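Local atomic coordinates of alpha-catenin-like protein hmp-1 (Caenorhabditis elegans, PDB entry 5H5M), a protein that links cadherin-bound beta-catenin to actin filaments at adherens junctions and is required for cell migration and cell shape changes during embryonic body enclosure and elongation. Residues D239-S244 with D292-E297; N16-D21 with A98-R103; I131-A136 with E143-R148; A46-A51 with A163-Q168. All coordinates share one frame; numbering follows the deposited sequence.

Interaction 1 (D239-S244 with D292-E297)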
loop_
_atom_site.group_PDB
_atom_site.type_symbol
_atom_site.label_atom_id
_atom_site.label_comp_id
_atom_site.label_asym_id
_atom_site.label_seq_id
_atom_site.Cartn_x
_atom_site.Cartn_y
_atom_site.Cartn_z
ATOM N N ASP A 239 6.647 -2.782 7.180
ATOM C CA ASP A 239 6.443 -2.671 5.738
ATOM C C ASP A 239 5.652 -1.411 5.399
ATOM O O ASP A 239 6.020 -0.656 4.492
ATOM C CB ASP A 239 5.715 -3.897 5.189
ATOM C CG ASP A 239 6.585 -5.134 5.175
ATOM O OD1 ASP A 239 7.825 -4.991 5.184
ATOM O OD2 ASP A 239 6.026 -6.250 5.145
ATOM N N PHE A 240 4.572 -1.179 6.139
ATOM C CA PHE A 240 3.720 -0.040 5.842
ATOM C C PHE A 240 4.457 1.278 6.047
ATOM O O PHE A 240 4.332 2.188 5.236
ATOM C CB PHE A 240 2.449 -0.057 6.689
ATOM C CG PHE A 240 1.484 1.032 6.323
ATOM C CD1 PHE A 240 0.668 0.900 5.210
ATOM C CD2 PHE A 240 1.411 2.198 7.069
ATOM C CE1 PHE A 240 -0.214 1.903 4.857
ATOM C CE2 PHE A 240 0.529 3.203 6.722
ATOM C CZ PHE A 240 -0.282 3.057 5.612
ATOM N N LEU A 241 5.234 1.370 7.120
ATOM C CA LEU A 241 5.965 2.593 7.420
ATOM C C LEU A 241 7.128 2.804 6.456
ATOM O O LEU A 241 7.436 3.938 6.087
ATOM C CB LEU A 241 6.471 2.572 8.863
ATOM C CG LEU A 241 5.390 2.542 9.945
ATOM C CD1 LEU A 241 6.014 2.700 11.314
ATOM C CD2 LEU A 241 4.337 3.618 9.707
ATOM N N ALA A 242 7.772 1.713 6.046
ATOM C CA ALA A 242 8.907 1.796 5.130
ATOM C C ALA A 242 8.454 2.237 3.740
ATOM O O ALA A 242 9.106 3.058 3.095
ATOM C CB ALA A 242 9.634 0.457 5.054
ATOM N N VAL A 243 7.332 1.687 3.288
ATOM C CA VAL A 243 6.757 2.059 2.002
ATOM C C VAL A 243 6.167 3.471 2.058
ATOM O O VAL A 243 6.346 4.259 1.129
ATOM C CB VAL A 243 5.672 1.050 1.560
ATOM C CG1 VAL A 243 4.874 1.589 0.385
ATOM C CG2 VAL A 243 6.305 -0.290 1.208
ATOM N N SER A 244 5.479 3.789 3.152
ATOM C CA SER A 244 4.921 5.128 3.342
ATOM C C SER A 244 6.007 6.192 3.245
ATOM O O SER A 244 5.837 7.206 2.566
ATOM C CB SER A 244 4.209 5.242 4.692
ATOM O OG SER A 244 2.994 4.514 4.695
ATOM N N ASP A 292 -2.827 7.066 11.896
ATOM C CA ASP A 292 -3.896 6.126 12.243
ATOM C C ASP A 292 -3.357 4.750 12.616
ATOM O O ASP A 292 -3.741 4.170 13.634
ATOM C CB ASP A 292 -4.882 5.975 11.085
ATOM C CG ASP A 292 -5.751 7.197 10.892
ATOM O OD1 ASP A 292 -5.871 7.998 11.843
ATOM O OD2 ASP A 292 -6.320 7.352 9.790
ATOM N N VAL A 293 -2.461 4.237 11.781
ATOM C CA VAL A 293 -1.963 2.874 11.906
ATOM C C VAL A 293 -1.043 2.706 13.116
ATOM O O VAL A 293 -1.071 1.675 13.787
ATOM C CB VAL A 293 -1.229 2.449 10.612
ATOM C CG1 VAL A 293 -0.501 1.137 10.798
ATOM C CG2 VAL A 293 -2.220 2.340 9.461
ATOM N N VAL A 294 -0.243 3.722 13.410
ATOM C CA VAL A 294 0.678 3.637 14.538
ATOM C C VAL A 294 -0.058 3.859 15.860
ATOM O O VAL A 294 0.218 3.177 16.850
ATOM C CB VAL A 294 1.838 4.645 14.407
ATOM C CG1 VAL A 294 2.754 4.547 15.601
ATOM C CG2 VAL A 294 2.625 4.382 13.132
ATOM N N ASP A 295 -0.998 4.801 15.869
ATOM C CA ASP A 295 -1.832 5.044 17.046
ATOM C C ASP A 295 -2.616 3.794 17.449
ATOM O O ASP A 295 -2.677 3.441 18.630
ATOM C CB ASP A 295 -2.801 6.204 16.795
ATOM C CG ASP A 295 -2.234 7.544 17.231
ATOM O OD1 ASP A 295 -2.957 8.558 17.135
ATOM O OD2 ASP A 295 -1.070 7.581 17.681
ATOM N N ALA A 296 -3.214 3.131 16.466
ATOM C CA ALA A 296 -3.965 1.907 16.724
ATOM C C ALA A 296 -3.053 0.808 17.266
ATOM O O ALA A 296 -3.423 0.090 18.192
ATOM C CB ALA A 296 -4.671 1.437 15.456
ATOM N N GLU A 297 -1.858 0.694 16.693
ATOM C CA GLU A 297 -0.883 -0.308 17.123
ATOM C C GLU A 297 -0.497 -0.137 18.591
ATOM O O GLU A 297 -0.345 -1.115 19.319
ATOM C CB GLU A 297 0.369 -0.242 16.247
ATOM C CG GLU A 297 1.392 -1.331 16.532
ATOM C CD GLU A 297 1.159 -2.591 15.717
ATOM O OE1 GLU A 297 0.161 -2.643 14.965
ATOM O OE2 GLU A 297 1.982 -3.527 15.822
#

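Interaction 2 (N16-D21 with A98-R103)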
loop_
_atom_site.group_PDB
_atom_site.type_symbol
_atom_site.label_atom_id
_atom_site.label_comp_id
_atom_site.label_asym_id
_atom_site.label_seq_id
_atom_site.Cartn_x
_atom_site.Cartn_y
_atom_site.Cartn_z
ATOM N N ASN A 16 10.083 -25.478 4.098
ATOM C CA ASN A 16 10.180 -26.713 4.869
ATOM C C ASN A 16 10.413 -27.921 3.969
ATOM O O ASN A 16 11.096 -28.867 4.357
ATOM C CB ASN A 16 8.919 -26.925 5.708
ATOM C CG ASN A 16 8.789 -25.914 6.831
ATOM O OD1 ASN A 16 9.765 -25.592 7.510
ATOM N ND2 ASN A 16 7.577 -25.406 7.032
ATOM N N ARG A 17 9.843 -27.879 2.767
ATOM C CA ARG A 17 9.969 -28.974 1.812
ATOM C C ARG A 17 11.420 -29.199 1.399
ATOM O O ARG A 17 11.826 -30.332 1.138
ATOM C CB ARG A 17 9.114 -28.712 0.568
ATOM C CG ARG A 17 7.613 -28.699 0.816
ATOM C CD ARG A 17 7.133 -29.992 1.458
ATOM N NE ARG A 17 7.354 -31.162 0.609
ATOM C CZ ARG A 17 6.445 -31.672 -0.217
ATOM N NH1 ARG A 17 5.245 -31.115 -0.311
ATOM N NH2 ARG A 17 6.734 -32.740 -0.948
ATOM N N ILE A 18 12.198 -28.121 1.342
ATOM C CA ILE A 18 13.589 -28.206 0.904
ATOM C C ILE A 18 14.492 -28.787 1.985
ATOM O O ILE A 18 15.660 -29.083 1.735
ATOM C CB ILE A 18 14.140 -26.833 0.493
ATOM C CG1 ILE A 18 14.077 -25.865 1.676
ATOM C CG2 ILE A 18 13.382 -26.290 -0.710
ATOM C CD1 ILE A 18 14.654 -24.508 1.384
ATOM N N GLU A 19 13.949 -28.938 3.189
ATOM C CA GLU A 19 14.688 -29.548 4.286
ATOM C C GLU A 19 14.316 -31.019 4.418
ATOM O O GLU A 19 13.407 -31.381 5.165
ATOM C CB GLU A 19 14.424 -28.804 5.595
ATOM C CG GLU A 19 15.054 -27.424 5.643
ATOM C CD GLU A 19 14.714 -26.664 6.908
ATOM O OE1 GLU A 19 13.627 -26.906 7.477
ATOM O OE2 GLU A 19 15.536 -25.827 7.336
ATOM N N ILE A 20 15.025 -31.859 3.673
ATOM C CA ILE A 20 14.796 -33.296 3.683
ATOM C C ILE A 20 16.000 -33.994 4.296
ATOM O O ILE A 20 17.124 -33.510 4.176
ATOM C CB ILE A 20 14.561 -33.839 2.256
ATOM C CG1 ILE A 20 13.677 -32.882 1.454
ATOM C CG2 ILE A 20 13.960 -35.238 2.295
ATOM C CD1 ILE A 20 13.602 -33.215 -0.023
ATOM N N ASP A 21 15.767 -35.116 4.967
ATOM C CA ASP A 21 16.867 -35.966 5.402
ATOM C C ASP A 21 17.620 -36.437 4.163
ATOM O O ASP A 21 17.030 -37.072 3.289
ATOM C CB ASP A 21 16.354 -37.155 6.218
ATOM C CG ASP A 21 17.447 -38.158 6.545
ATOM O OD1 ASP A 21 18.589 -37.739 6.819
ATOM O OD2 ASP A 21 17.161 -39.372 6.531
ATOM N N ALA A 98 20.417 -22.957 3.587
ATOM C CA ALA A 98 20.479 -21.590 4.093
ATOM C C ALA A 98 20.424 -20.569 2.957
ATOM O O ALA A 98 19.806 -19.511 3.090
ATOM C CB ALA A 98 21.739 -21.389 4.924
ATOM N N GLU A 99 21.072 -20.893 1.842
ATOM C CA GLU A 99 21.089 -20.015 0.680
ATOM C C GLU A 99 19.689 -19.851 0.090
ATOM O O GLU A 99 19.283 -18.748 -0.275
ATOM C CB GLU A 99 22.052 -20.552 -0.382
ATOM C CG GLU A 99 22.137 -19.705 -1.649
ATOM C CD GLU A 99 22.828 -18.370 -1.430
ATOM O OE1 GLU A 99 23.415 -18.161 -0.346
ATOM O OE2 GLU A 99 22.787 -17.526 -2.351
ATOM N N VAL A 100 18.956 -20.956 -0.001
ATOM C CA VAL A 100 17.594 -20.923 -0.517
ATOM C C VAL A 100 16.687 -20.117 0.409
ATOM O O VAL A 100 15.898 -19.289 -0.053
ATOM C CB VAL A 100 17.013 -22.340 -0.693
ATOM C CG1 VAL A 100 15.589 -22.266 -1.218
ATOM C CG2 VAL A 100 17.882 -23.156 -1.635
ATOM N N HIS A 101 16.812 -20.363 1.713
ATOM C CA HIS A 101 16.020 -19.652 2.716
ATOM C C HIS A 101 16.248 -18.149 2.653
ATOM O O HIS A 101 15.319 -17.367 2.851
ATOM C CB HIS A 101 16.340 -20.160 4.127
ATOM C CG HIS A 101 15.623 -21.422 4.494
ATOM N ND1 HIS A 101 16.003 -22.211 5.560
ATOM C CD2 HIS A 101 14.545 -22.028 3.945
ATOM C CE1 HIS A 101 15.193 -23.250 5.646
ATOM N NE2 HIS A 101 14.299 -23.164 4.679
ATOM N N LYS A 102 17.486 -17.747 2.376
ATOM C CA LYS A 102 17.811 -16.329 2.274
ATOM C C LYS A 102 17.165 -15.689 1.042
ATOM O O LYS A 102 16.691 -14.553 1.102
ATOM C CB LYS A 102 19.326 -16.125 2.235
ATOM C CG LYS A 102 19.757 -14.722 2.629
ATOM C CD LYS A 102 20.651 -14.095 1.573
ATOM C CE LYS A 102 21.903 -14.926 1.342
ATOM N NZ LYS A 102 22.776 -14.322 0.296
ATOM N N ARG A 103 17.147 -16.417 -0.071
ATOM C CA ARG A 103 16.514 -15.923 -1.291
ATOM C C ARG A 103 15.000 -15.877 -1.122
ATOM O O ARG A 103 14.348 -14.924 -1.545
ATOM C CB ARG A 103 16.885 -16.794 -2.493
ATOM C CG ARG A 103 18.378 -16.908 -2.733
ATOM C CD ARG A 103 18.997 -15.557 -3.052
ATOM N NE ARG A 103 20.454 -15.629 -3.072
ATOM C CZ ARG A 103 21.251 -14.643 -3.469
ATOM N NH1 ARG A 103 20.734 -13.496 -3.889
ATOM N NH2 ARG A 103 22.568 -14.804 -3.450
#

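Interaction 3 (I131-A136 with E143-R148)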
loop_
_atom_site.group_PDB
_atom_site.type_symbol
_atom_site.label_atom_id
_atom_site.label_comp_id
_atom_site.label_asym_id
_atom_site.label_seq_id
_atom_site.Cartn_x
_atom_site.Cartn_y
_atom_site.Cartn_z
ATOM N N ILE A 131 -17.193 12.391 -0.865
ATOM C CA ILE A 131 -17.587 13.702 -0.364
ATOM C C ILE A 131 -17.738 14.703 -1.504
ATOM O O ILE A 131 -18.719 15.444 -1.562
ATOM C CB ILE A 131 -16.571 14.237 0.664
ATOM C CG1 ILE A 131 -16.574 13.354 1.910
ATOM C CG2 ILE A 131 -16.890 15.676 1.039
ATOM C CD1 ILE A 131 -17.944 13.196 2.536
ATOM N N LEU A 132 -16.770 14.717 -2.415
ATOM C CA LEU A 132 -16.841 15.597 -3.576
ATOM C C LEU A 132 -18.036 15.241 -4.455
ATOM O O LEU A 132 -18.661 16.119 -5.053
ATOM C CB LEU A 132 -15.547 15.530 -4.390
ATOM C CG LEU A 132 -14.319 16.180 -3.749
ATOM C CD1 LEU A 132 -13.123 16.115 -4.688
ATOM C CD2 LEU A 132 -14.615 17.619 -3.345
ATOM N N LEU A 133 -18.351 13.951 -4.529
ATOM C CA LEU A 133 -19.501 13.491 -5.298
ATOM C C LEU A 133 -20.797 14.028 -4.697
ATOM O O LEU A 133 -21.614 14.627 -5.398
ATOM C CB LEU A 133 -19.537 11.960 -5.360
ATOM C CG LEU A 133 -20.730 11.322 -6.075
ATOM C CD1 LEU A 133 -20.905 11.899 -7.467
ATOM C CD2 LEU A 133 -20.576 9.804 -6.144
ATOM N N ILE A 134 -20.968 13.818 -3.396
ATOM C CA ILE A 134 -22.171 14.242 -2.687
ATOM C C ILE A 134 -22.382 15.752 -2.759
ATOM O O ILE A 134 -23.499 16.218 -2.980
ATOM C CB ILE A 134 -22.122 13.807 -1.206
ATOM C CG1 ILE A 134 -22.046 12.285 -1.107
ATOM C CG2 ILE A 134 -23.331 14.325 -0.442
ATOM C CD1 ILE A 134 -22.145 11.758 0.302
ATOM N N GLU A 135 -21.305 16.511 -2.580
ATOM C CA GLU A 135 -21.394 17.968 -2.579
ATOM C C GLU A 135 -21.795 18.508 -3.952
ATOM O O GLU A 135 -22.546 19.477 -4.047
ATOM C CB GLU A 135 -20.067 18.586 -2.128
ATOM C CG GLU A 135 -19.730 18.315 -0.668
ATOM C CD GLU A 135 -18.485 19.050 -0.204
ATOM O OE1 GLU A 135 -17.873 19.767 -1.024
ATOM O OE2 GLU A 135 -18.116 18.912 0.983
ATOM N N ALA A 136 -21.300 17.876 -5.011
ATOM C CA ALA A 136 -21.693 18.250 -6.366
ATOM C C ALA A 136 -23.168 17.935 -6.597
ATOM O O ALA A 136 -23.886 18.705 -7.240
ATOM C CB ALA A 136 -20.829 17.534 -7.394
ATOM N N GLU A 143 -22.670 18.382 -14.385
ATOM C CA GLU A 143 -21.375 18.119 -14.998
ATOM C C GLU A 143 -20.361 17.575 -13.993
ATOM O O GLU A 143 -19.592 16.667 -14.307
ATOM C CB GLU A 143 -20.833 19.392 -15.652
ATOM C CG GLU A 143 -21.683 19.915 -16.809
ATOM C CD GLU A 143 -22.895 20.711 -16.346
ATOM O OE1 GLU A 143 -23.126 20.792 -15.121
ATOM O OE2 GLU A 143 -23.613 21.258 -17.209
ATOM N N ASN A 144 -20.364 18.129 -12.784
ATOM C CA ASN A 144 -19.424 17.701 -11.754
ATOM C C ASN A 144 -19.812 16.369 -11.128
ATOM O O ASN A 144 -18.947 15.558 -10.806
ATOM C CB ASN A 144 -19.300 18.763 -10.660
ATOM C CG ASN A 144 -18.500 19.966 -11.108
ATOM O OD1 ASN A 144 -17.747 19.897 -12.080
ATOM N ND2 ASN A 144 -18.654 21.077 -10.394
ATOM N N THR A 145 -21.111 16.149 -10.951
ATOM C CA THR A 145 -21.588 14.906 -10.361
ATOM C C THR A 145 -21.171 13.716 -11.221
ATOM O O THR A 145 -20.663 12.725 -10.705
ATOM C CB THR A 145 -23.120 14.904 -10.178
ATOM O OG1 THR A 145 -23.499 15.961 -9.288
ATOM C CG2 THR A 145 -23.586 13.575 -9.597
ATOM N N ARG A 146 -21.365 13.830 -12.533
ATOM C CA ARG A 146 -21.002 12.754 -13.449
ATOM C C ARG A 146 -19.493 12.531 -13.485
ATOM O O ARG A 146 -19.032 11.392 -13.579
ATOM C CB ARG A 146 -21.531 13.045 -14.853
ATOM C CG ARG A 146 -23.048 13.131 -14.908
ATOM C CD ARG A 146 -23.588 12.777 -16.279
ATOM N NE ARG A 146 -25.042 12.903 -16.330
ATOM C CZ ARG A 146 -25.890 11.963 -15.924
ATOM N NH1 ARG A 146 -25.434 10.820 -15.432
ATOM N NH2 ARG A 146 -27.198 12.166 -16.006
ATOM N N TYR A 147 -18.728 13.617 -13.409
ATOM C CA TYR A 147 -17.277 13.507 -13.318
ATOM C C TYR A 147 -16.872 12.836 -12.007
ATOM O O TYR A 147 -16.099 11.875 -12.003
ATOM C CB TYR A 147 -16.610 14.882 -13.434
ATOM C CG TYR A 147 -15.114 14.831 -13.228
ATOM C CD1 TYR A 147 -14.280 14.271 -14.190
ATOM C CD2 TYR A 147 -14.534 15.323 -12.067
ATOM C CE1 TYR A 147 -12.910 14.211 -14.002
ATOM C CE2 TYR A 147 -13.165 15.268 -11.871
ATOM C CZ TYR A 147 -12.359 14.710 -12.841
ATOM O OH TYR A 147 -10.997 14.653 -12.653
ATOM N N ARG A 148 -17.402 13.342 -10.897
ATOM C CA ARG A 148 -17.083 12.794 -9.582
ATOM C C ARG A 148 -17.640 11.379 -9.424
ATOM O O ARG A 148 -17.080 10.569 -8.687
ATOM C CB ARG A 148 -17.620 13.702 -8.473
ATOM C CG ARG A 148 -16.924 15.051 -8.386
ATOM C CD ARG A 148 -15.424 14.888 -8.219
ATOM N NE ARG A 148 -14.725 16.170 -8.279
ATOM C CZ ARG A 148 -13.405 16.303 -8.201
ATOM N NH1 ARG A 148 -12.639 15.231 -8.057
ATOM N NH2 ARG A 148 -12.850 17.506 -8.265
#

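Interaction 4 (A46-A51 with A163-Q168)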
loop_
_atom_site.group_PDB
_atom_site.type_symbol
_atom_site.label_atom_id
_atom_site.label_comp_id
_atom_site.label_asym_id
_atom_site.label_seq_id
_atom_site.Cartn_x
_atom_site.Cartn_y
_atom_site.Cartn_z
ATOM N N ALA A 46 5.341 -13.509 -10.436
ATOM C CA ALA A 46 5.345 -12.796 -11.705
ATOM C C ALA A 46 4.044 -12.019 -11.914
ATOM O O ALA A 46 4.059 -10.909 -12.440
ATOM C CB ALA A 46 5.575 -13.765 -12.855
ATOM N N SER A 47 2.925 -12.609 -11.503
ATOM C CA SER A 47 1.623 -11.963 -11.639
ATOM C C SER A 47 1.593 -10.661 -10.847
ATOM O O SER A 47 1.027 -9.660 -11.282
ATOM C CB SER A 47 0.503 -12.895 -11.168
ATOM O OG SER A 47 0.367 -14.016 -12.026
ATOM N N ILE A 48 2.218 -10.691 -9.679
ATOM C CA ILE A 48 2.334 -9.515 -8.837
ATOM C C ILE A 48 3.308 -8.517 -9.458
ATOM O O ILE A 48 3.008 -7.328 -9.562
ATOM C CB ILE A 48 2.783 -9.909 -7.418
ATOM C CG1 ILE A 48 1.632 -10.612 -6.694
ATOM C CG2 ILE A 48 3.260 -8.701 -6.638
ATOM C CD1 ILE A 48 1.989 -11.132 -5.318
ATOM N N ALA A 49 4.463 -9.014 -9.892
ATOM C CA ALA A 49 5.470 -8.177 -10.533
ATOM C C ALA A 49 4.942 -7.515 -11.805
ATOM O O ALA A 49 5.173 -6.327 -12.035
ATOM C CB ALA A 49 6.719 -8.998 -10.850
ATOM N N ASP A 50 4.230 -8.285 -12.625
ATOM C CA ASP A 50 3.773 -7.804 -13.927
ATOM C C ASP A 50 2.360 -7.241 -13.906
ATOM O O ASP A 50 1.646 -7.310 -14.905
ATOM C CB ASP A 50 3.850 -8.920 -14.968
ATOM C CG ASP A 50 5.271 -9.349 -15.252
ATOM O OD1 ASP A 50 6.179 -8.497 -15.154
ATOM O OD2 ASP A 50 5.480 -10.536 -15.574
ATOM N N ALA A 51 1.950 -6.695 -12.769
ATOM C CA ALA A 51 0.757 -5.867 -12.733
ATOM C C ALA A 51 1.166 -4.472 -13.191
ATOM O O ALA A 51 2.227 -3.983 -12.803
ATOM C CB ALA A 51 0.150 -5.835 -11.341
ATOM N N ALA A 163 -7.614 -4.900 -2.382
ATOM C CA ALA A 163 -8.036 -5.778 -1.294
ATOM C C ALA A 163 -7.871 -7.250 -1.671
ATOM O O ALA A 163 -7.364 -8.049 -0.883
ATOM C CB ALA A 163 -9.482 -5.494 -0.908
ATOM N N ARG A 164 -8.300 -7.602 -2.877
ATOM C CA ARG A 164 -8.211 -8.981 -3.342
ATOM C C ARG A 164 -6.768 -9.393 -3.610
ATOM O O ARG A 164 -6.398 -10.547 -3.395
ATOM C CB ARG A 164 -9.066 -9.178 -4.597
ATOM C CG ARG A 164 -10.562 -9.147 -4.308
ATOM C CD ARG A 164 -11.396 -9.022 -5.579
ATOM N NE ARG A 164 -12.821 -9.157 -5.291
ATOM C CZ ARG A 164 -13.795 -8.703 -6.075
ATOM N NH1 ARG A 164 -13.504 -8.072 -7.204
ATOM N NH2 ARG A 164 -15.062 -8.874 -5.724
ATOM N N LEU A 165 -5.957 -8.445 -4.071
ATOM C CA LEU A 165 -4.544 -8.701 -4.334
ATOM C C LEU A 165 -3.806 -8.997 -3.029
ATOM O O LEU A 165 -2.903 -9.833 -2.987
ATOM C CB LEU A 165 -3.905 -7.508 -5.056
ATOM C CG LEU A 165 -2.418 -7.575 -5.432
ATOM C CD1 LEU A 165 -2.211 -8.442 -6.656
ATOM C CD2 LEU A 165 -1.843 -6.178 -5.663
ATOM N N SER A 166 -4.210 -8.316 -1.962
ATOM C CA SER A 166 -3.582 -8.472 -0.652
ATOM C C SER A 166 -3.748 -9.877 -0.071
ATOM O O SER A 166 -2.864 -10.382 0.625
ATOM C CB SER A 166 -4.155 -7.449 0.330
ATOM O OG SER A 166 -3.920 -6.127 -0.121
ATOM N N CYS A 167 -4.882 -10.503 -0.363
ATOM C CA CYS A 167 -5.230 -11.788 0.232
ATOM C C CYS A 167 -4.249 -12.906 -0.131
ATOM O O CYS A 167 -4.094 -13.868 0.620
ATOM C CB CYS A 167 -6.650 -12.180 -0.180
ATOM S SG CYS A 167 -7.924 -11.100 0.530
ATOM N N GLN A 168 -3.581 -12.768 -1.272
ATOM C CA GLN A 168 -2.629 -13.774 -1.735
ATOM C C GLN A 168 -1.441 -13.937 -0.791
ATOM O O GLN A 168 -0.806 -14.988 -0.761
ATOM C CB GLN A 168 -2.103 -13.422 -3.129
ATOM C CG GLN A 168 -3.153 -12.963 -4.115
ATOM C CD GLN A 168 -2.562 -12.698 -5.486
ATOM O OE1 GLN A 168 -1.433 -13.098 -5.773
ATOM N NE2 GLN A 168 -3.320 -12.016 -6.338
#

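Interaction 1 (D239-S244 with D292-E297)
Val293 and Val294 of helix 276-300 each meet one large apolar side chain of helix 237-260, Phe240 and Leu241 respectively, and the two short segments run in roughly opposite directions. Val293 comes first and points toward the partner helix. Its CG2 methyl, the branch lying beside the backbone N, touches Phe240 CE2 at 4.0 Å and reaches the ring obliquely. Phe240 is thrown across the gap because its CG stands anti to the backbone N (chi1 -175°), which carries the ring out from its own helix. One face of that ring is occupied by Ser244 OG, 3.4 Å above the plane and displaced toward the rim. The hydroxyl is tied down by a 2.7 Å hydrogen bond from Ser244 OG to Phe240 O, and the same carbonyl takes Ser244 N at 2.9 Å on the opposite face of its plane, so the buried oxygen is gripped twice. One residue on, Val294 sets its CG2 methyl into the isopropyl fork of Leu241, 3.9 Å from Leu241 CD2 and 4.2 Å from Leu241 CD1, the two side chains lying nearly at right angles. No hydrogen bond spans the segments. With CA atoms 8.8 Å apart at Phe240 and Val293, contact is made by side-chain ends alone. Val294 also leans on Val310 and Val314 of helix 305-339 and on Ile369 of helix 345-374, while Leu241 reaches Leu373. Such convergence of aliphatic residues from four helices is the hallmark of the interior of a four-helix bundle, the building unit of the alpha-catenin M domain.

Interaction 2 (N16-D21 with A98-R103)
In this all-helical M domain of the vinculin/alpha-catenin family, a helix flank is covered by a chain connection: Ile18 and Glu19, which lead from helix 6-17 toward helix 27-49, close over Val100 and His101 of helix 92-122. The apolar part belongs to Ile18. Its CG1 takes the crowded position between backbone N and carbonyl carbon (chi1 60°), and the extended chain beyond pushes the CD1 methyl into the angle between two residues. Ile18 CD1 lies 3.6 Å from Val100 CG1, and equally 3.6 Å from His101 CD2, meeting the imidazole obliquely. The polar part is Glu19, whose extended chain brings its carboxylate to the rim of the same ring. Glu19 OE2 sits in the ring plane, 3.1 Å from His101 CE1, a carbon rather than a nitrogen; the carboxylate is turned 72° from the imidazole. His101 NE2 is engaged elsewhere, hydrogen-bonded to the backbone oxygen of Gln15, which fixes the rotation of the ring. The neighbouring carboxylate would probably raise the basicity of the imidazole. Along helix 92-122, Arg103 grips Glu99 side-on: Arg103 NH2 is 2.9 Å and Arg103 NE 3.1 Å from the single atom Glu99 OE2, which lies in the guanidinium plane. Lys102 joins this network through a longer salt bridge to Glu99. Helix 56-80 completes the surroundings: its Leu76 packs on Ile18, Leu69 on Val100, and Tyr80 uses its hydroxyl to bond both Ile18 O and Ile20 N, while Arg17 pairs with Asp33 of helix 27-49.

Interaction 3 (I131-A136 with E143-R148)
Leu132, Leu133 and Ala136 lie against Asn144, Thr145 and Arg148 in an antiparallel alpha-hairpin, formed where helix 128-137 turns back into helix 142-166. The segment axes approach to 8.4 Å at 157° between their directions, close enough for backbone atoms to take part. Among the apolar contacts, Leu133 has its CG anti to the backbone N (chi1 177°), which carries CD1 across to Thr145, 3.4 Å from Thr145 O and 3.8 Å from Thr145 CG2, the two side chains crossing at about a right angle. Leu133 CA itself is 3.7 Å from Arg148 CB. Nearer the turn, the methyl of Ala136 sits where the backbones are close, its CB 3.8 Å from Asn144 CB. No hydrogen bond spans the segments; Thr145 OG1 is instead hydrogen-bonded to His141 O in the turn just before its helix, and although it lies 3.4 Å from Ala136 O, the angle there is too poor for a bond. Leu133 and Thr145 continue inward to helix 173-202, where they touch Ala197, Ile198 and Cys201. The remaining contact is of a charged plane with carbon. The bend of Arg148 at chi2 (-56°) places its guanidinium between Leu132 and Tyr147: Tyr147 CE2, at the edge of its ring, stands over the centre of one face, and Leu132 CD1 covers the other, 3.5 Å from Arg148 CZ.

Interaction 4 (A46-A51 with A163-Q168)
Ile48 overlaps the side chains of Leu165 and Gln168, its CG1-CD1 arm facing both residues, which stand three positions apart on segment 163-168. That arm lies beside the backbone N and anti to the carbonyl carbon (chi1 -72°), extended beyond CG1, and this lets the tip approach 163-168 although the side chain does not set out straight at it. Ile48 CG1 meets Leu165 CD1 at 4.4 Å, a loose apolar touch. The second contact is mixed: Gln168 stretches past the isoleucine in the opposite direction, and its OE1 comes 4.0 Å from Ile48 CD1 and 4.1 Å from Ile48 CG1, laying an amide oxygen alongside methyl and methylene carbons. No hydrogen bond joins the segments, and the backbones stay well separated, with 8.3 Å from Ile48 CA to Leu165 CA. This is a sparse side-chain contact between helix ends in the all-helical M domain. Behind it, the helix that carries Ile48 is finishing: Asp50 N still bonds Ala46 O, Asp50 leaves helical angles, and Thr54 OG1 binds Ile48 O. The Asp50 carboxylate pairs with Lys59. Helix 92-122 packs against both segments, presenting Ala114 to Ile48 and His118 to Leu165, while the backbone of Gln168 bonds Ile8 of helix 6-17 and the neighbouring Cys167 packs against Val176 and Ile179 of helix 173-202.

In the fold
The four contacts are spread through an elongated helical domain and none touches another. Interactions 2 and 3 lie on opposite sides of the chain's centre, their centres about 54 Å apart. Interaction 4 stands between, its centre about 25 Å from that of interaction 2 and about 31 Å from that of interaction 3; it shares helix 142-166 with interaction 3, and its segments alternate along the chain with those of interaction 2. Helix 92-122 ties three of the four together: it carries one segment of interaction 2, packs on Ile48 and Leu165 of interaction 4, and through Arg113 forms a salt bridge with Asp239 of interaction 1. Interactions 1 and 4 have centres about 21 Å apart.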